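Local coordinates for possible transcriptional regulator, ArsR family protein (PDB 2OQG) that probably acts as a DNA-binding transcription factor of the ArsR family, with a winged helix-turn-helix fold, at residues L27-L30 / G31-D34; P45-R48 / Q49-A52. All blocks are in the same frame, centred on the assembly; numbering follows the deposited sequence.

Interaction 1. Residues L27-L30 / G31-D34; sequences LTEL and GRAD
Glu29 and Arg32, one turn apart on the last part of helix 21-32, run alongside each other and join in a salt bridge: NH1 of Arg32 donates to OE1 of Glu29 at 2.8 Å. OE1 accepts the N-H on its syn lone pair and lies near the guanidinium plane, at the edge of the group, while the two flat groups are turned 71° against each other. NE of Arg32 stays 3.6 Å from the same OE1, so the grip is single rather than bidentate. Glu29 bends at chi2 (-59°) and Arg32 at chi3 (68°), which brings the two ends together. In the same arrangement Ala33 CB lies over one guanidinium face, offset toward its rim. Arg32 was modelled in two conformers; the bridge and this face contact belong to one, so how fully they are populated is in doubt. OE2 of Glu29 has a weak, long ion pair with Arg43 of the next helix.

Behind the side chains, the backbone bonds of the last turn are of mixed quality. Gly31 N bonds to Leu27 O at 2.8 Å, but the bond from Arg32 N to Thr28 O is weak. Glu29 O receives two donors: Ala33 N at 3.2 Å, from almost straight ahead of the carbonyl, and Arg32 N at 3.1 Å, from above the carbonyl plane. A water bridges the turn that follows, donating to Leu30 O and to Asp34 OD1, each 2.9 Å away. Asp34 OD2 forms a salt bridge with Arg76 of strand 72-77, and the Asp34 backbone bonds to a third subunit.

Leu27 and Leu30 face inward onto Val64 and Ala77 of the two strands and onto Leu58 and Leu55 of helix 48-60. The arrangement leads from helix 21-32 toward helix 37-43, seated on the wing strands of a winged helix-turn-helix domain.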
loop_
_atom_site.group_PDB
_atom_site.type_symbol
_atom_site.label_atom_id
_atom_site.label_comp_id
_atom_site.label_asym_id
_atom_site.label_seq_id
_atom_site.Cartn_x
_atom_site.Cartn_y
_atom_site.Cartn_z
ATOM N N LEU A 27 -7.985 15.171 6.451
ATOM C CA LEU A 27 -7.742 15.001 5.021
ATOM C C LEU A 27 -6.381 15.580 4.652
ATOM O O LEU A 27 -5.644 14.980 3.866
ATOM C CB LEU A 27 -8.836 15.693 4.162
ATOM C CG LEU A 27 -10.116 14.853 4.144
ATOM C CD1 LEU A 27 -11.264 15.651 3.486
ATOM C CD2 LEU A 27 -9.991 13.515 3.358
ATOM N N THR A 28 -6.064 16.752 5.209
ATOM C CA THR A 28 -4.813 17.415 4.879
ATOM C C THR A 28 -3.621 16.549 5.321
ATOM O O THR A 28 -2.633 16.361 4.557
ATOM C CB THR A 28 -4.780 18.781 5.535
ATOM O OG1 THR A 28 -5.844 19.551 4.972
ATOM C CG2 THR A 28 -3.463 19.479 5.234
ATOM N N GLU A 29 -3.725 16.010 6.528
ATOM C CA GLU A 29 -2.709 15.059 6.983
ATOM C C GLU A 29 -2.567 13.868 6.033
ATOM O O GLU A 29 -1.447 13.525 5.600
ATOM C CB GLU A 29 -3.034 14.563 8.398
ATOM C CG GLU A 29 -2.593 15.516 9.521
ATOM C CD GLU A 29 -1.052 15.803 9.509
ATOM O OE1 GLU A 29 -0.256 14.878 9.219
ATOM O OE2 GLU A 29 -0.633 16.963 9.753
ATOM N N LEU A 30 -3.702 13.264 5.691
ATOM C CA LEU A 30 -3.707 12.037 4.877
ATOM C C LEU A 30 -3.400 12.255 3.411
ATOM O O LEU A 30 -3.098 11.292 2.699
ATOM C CB LEU A 30 -5.048 11.320 5.007
ATOM C CG LEU A 30 -5.437 10.856 6.413
ATOM C CD1 LEU A 30 -6.788 10.115 6.362
ATOM C CD2 LEU A 30 -4.373 9.957 7.037
ATOM N N GLY A 31 -3.497 13.501 2.973
ATOM C CA GLY A 31 -3.128 13.847 1.607
ATOM C C GLY A 31 -1.628 14.077 1.499
ATOM O O GLY A 31 -1.093 14.053 0.394
ATOM N N ARG A 32 -0.981 14.336 2.638
ATOM C CA ARG A 32 0.469 14.574 2.718
ATOM C C ARG A 32 1.261 13.266 2.797
ATOM O O ARG A 32 2.256 13.098 2.094
ATOM C CB ARG A 32 0.789 15.458 3.937
ATOM C CG ARG A 32 2.285 15.648 4.222
ATOM C CD ARG A 32 2.566 16.510 5.483
ATOM N NE ARG A 32 2.178 15.886 6.751
ATOM C CZ ARG A 32 2.913 15.007 7.432
ATOM N NH1 ARG A 32 2.474 14.524 8.587
ATOM N NH2 ARG A 32 4.093 14.604 6.976
ATOM N N ALA A 33 0.797 12.348 3.644
ATOM C CA ALA A 33 1.472 11.089 3.873
ATOM C C ALA A 33 0.439 10.104 4.368
ATOM O O ALA A 33 -0.395 10.506 5.167
ATOM C CB ALA A 33 2.497 11.270 4.928
ATOM N N ASP A 34 0.505 8.842 3.935
ATOM C CA ASP A 34 -0.360 7.766 4.521
ATOM C C ASP A 34 -0.083 7.658 6.006
ATOM O O ASP A 34 1.102 7.569 6.388
ATOM C CB ASP A 34 -0.033 6.374 3.953
ATOM C CG ASP A 34 -0.259 6.225 2.460
ATOM O OD1 ASP A 34 -0.847 7.110 1.818
ATOM O OD2 ASP A 34 0.200 5.168 1.931
HETATM O O HOH W 1 -0.934 9.983 1.286
#

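Interaction 2. Residues P45-R48 / Q49-A52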
loop_
_atom_site.group_PDB
_atom_site.type_symbol
_atom_site.label_atom_id
_atom_site.label_comp_id
_atom_site.label_asym_id
_atom_site.label_seq_id
_atom_site.Cartn_x
_atom_site.Cartn_y
_atom_site.Cartn_z
ATOM N N PRO A 45 -6.121 16.947 18.485
ATOM C CA PRO A 45 -6.849 16.883 19.753
ATOM C C PRO A 45 -8.277 16.300 19.544
ATOM O O PRO A 45 -9.296 16.949 19.802
ATOM C CB PRO A 45 -6.912 18.355 20.187
ATOM C CG PRO A 45 -6.974 19.118 18.915
ATOM C CD PRO A 45 -6.124 18.315 17.929
ATOM N N VAL A 46 -8.305 15.063 19.102
ATOM C CA VAL A 46 -9.506 14.360 18.741
ATOM C C VAL A 46 -9.279 12.972 19.291
ATOM O O VAL A 46 -8.207 12.374 19.069
ATOM C CB VAL A 46 -9.613 14.218 17.183
ATOM C CG1 VAL A 46 -10.919 13.544 16.775
ATOM C CG2 VAL A 46 -9.498 15.583 16.483
ATOM N N SER A 47 -10.286 12.423 19.948
ATOM C CA SER A 47 -10.141 11.095 20.495
ATOM C C SER A 47 -10.020 10.050 19.419
ATOM O O SER A 47 -10.497 10.255 18.298
ATOM C CB SER A 47 -11.361 10.756 21.336
ATOM O OG SER A 47 -12.448 10.383 20.521
ATOM N N ARG A 48 -9.397 8.922 19.768
ATOM C CA ARG A 48 -9.208 7.790 18.858
ATOM C C ARG A 48 -10.545 7.285 18.316
ATOM O O ARG A 48 -10.658 6.944 17.128
ATOM C CB ARG A 48 -8.422 6.662 19.569
ATOM C CG ARG A 48 -8.333 5.319 18.839
ATOM C CD ARG A 48 -7.286 5.322 17.708
ATOM N NE ARG A 48 -6.874 3.986 17.267
ATOM C CZ ARG A 48 -7.581 3.204 16.443
ATOM N NH1 ARG A 48 -8.757 3.602 15.971
ATOM N NH2 ARG A 48 -7.113 2.015 16.085
ATOM N N GLN A 49 -11.569 7.258 19.166
ATOM C CA GLN A 49 -12.900 6.801 18.727
ATOM C C GLN A 49 -13.564 7.791 17.781
ATOM O O GLN A 49 -14.254 7.392 16.802
ATOM C CB GLN A 49 -13.817 6.564 19.921
ATOM C CG GLN A 49 -13.273 5.471 20.840
ATOM C CD GLN A 49 -14.247 5.099 21.958
ATOM O OE1 GLN A 49 -14.539 3.923 22.161
ATOM N NE2 GLN A 49 -14.760 6.100 22.675
ATOM N N ALA A 50 -13.345 9.077 18.028
ATOM C CA ALA A 50 -13.875 10.093 17.104
ATOM C C ALA A 50 -13.109 10.029 15.771
ATOM O O ALA A 50 -13.701 10.199 14.689
ATOM C CB ALA A 50 -13.779 11.500 17.696
ATOM N N ILE A 51 -11.799 9.825 15.840
ATOM C CA ILE A 51 -10.990 9.696 14.593
ATOM C C ILE A 51 -11.519 8.529 13.766
ATOM O O ILE A 51 -11.742 8.653 12.553
ATOM C CB ILE A 51 -9.482 9.521 14.913
ATOM C CG1 ILE A 51 -8.936 10.873 15.384
ATOM C CG2 ILE A 51 -8.648 9.015 13.675
ATOM C CD1 ILE A 51 -7.512 10.887 15.963
ATOM N N ALA A 52 -11.764 7.396 14.442
ATOM C CA ALA A 52 -12.343 6.200 13.758
ATOM C C ALA A 52 -13.635 6.542 13.036
ATOM O O ALA A 52 -13.829 6.123 11.873
ATOM C CB ALA A 52 -12.570 5.076 14.753
#
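The guanidinium of Arg48 presents an edge to Ala52, whose CB lies near its plane, 4.3 Å from NH1. This loose contact is doubtful, since it is made by one of two deposited conformers of Arg48; the chain gets there by bending at chi2 (78°). In the backbone, Ala52 N donates to Arg48 O.

Ser47 is the N-cap of helix 48-60. A chi1 of 79° turns its OG back over the first turn, where it accepts from Ala50 N at 3.0 Å and also touches Ala50 CB at 3.3 Å. Ser47 O takes Ile51 N at 2.8 Å, opening the regular helical bonding.

Val46, just ahead of the cap, turns its CG1 onto the first turn, meeting both Ala50 CB and Ile51 CG1 at 3.6 Å. The Val46 and Ile51 side chains meet at a slant, and Ile51 CD1 reaches to 3.5 Å from Val46 O. Cut back to an alanine, Ile51 would lose CG1, CG2 and CD1, which would probably open a gap between Val46 and helix 37-43 and leave Val46 CG1 with Ala50 CB as its partner on this turn.

Ile51 also packs on Leu40 and Ala41, and Arg48 on Ala37 and Ser38, so the exposed start of helix 48-60 packs against helix 37-43, the preceding helix of the helix-turn-helix.

How the interactions relate
Interactions 1 and 2 follow one another along the chain, with centres 16 Å apart and nearest atoms about 8 Å apart, and do not touch. Helix 37-43 lies between them in the sequence and has side-chain partners in both. Helix 48-60 is a second connection: its first turn belongs to interaction 2, while its later part, through Leu55 and Leu58, packs on the leucines of interaction 1. In ArsR-type regulators the helix begun by interaction 2 is expected to be the DNA-recognition helix; interaction 1 lies deeper, partly buried and near other subunits.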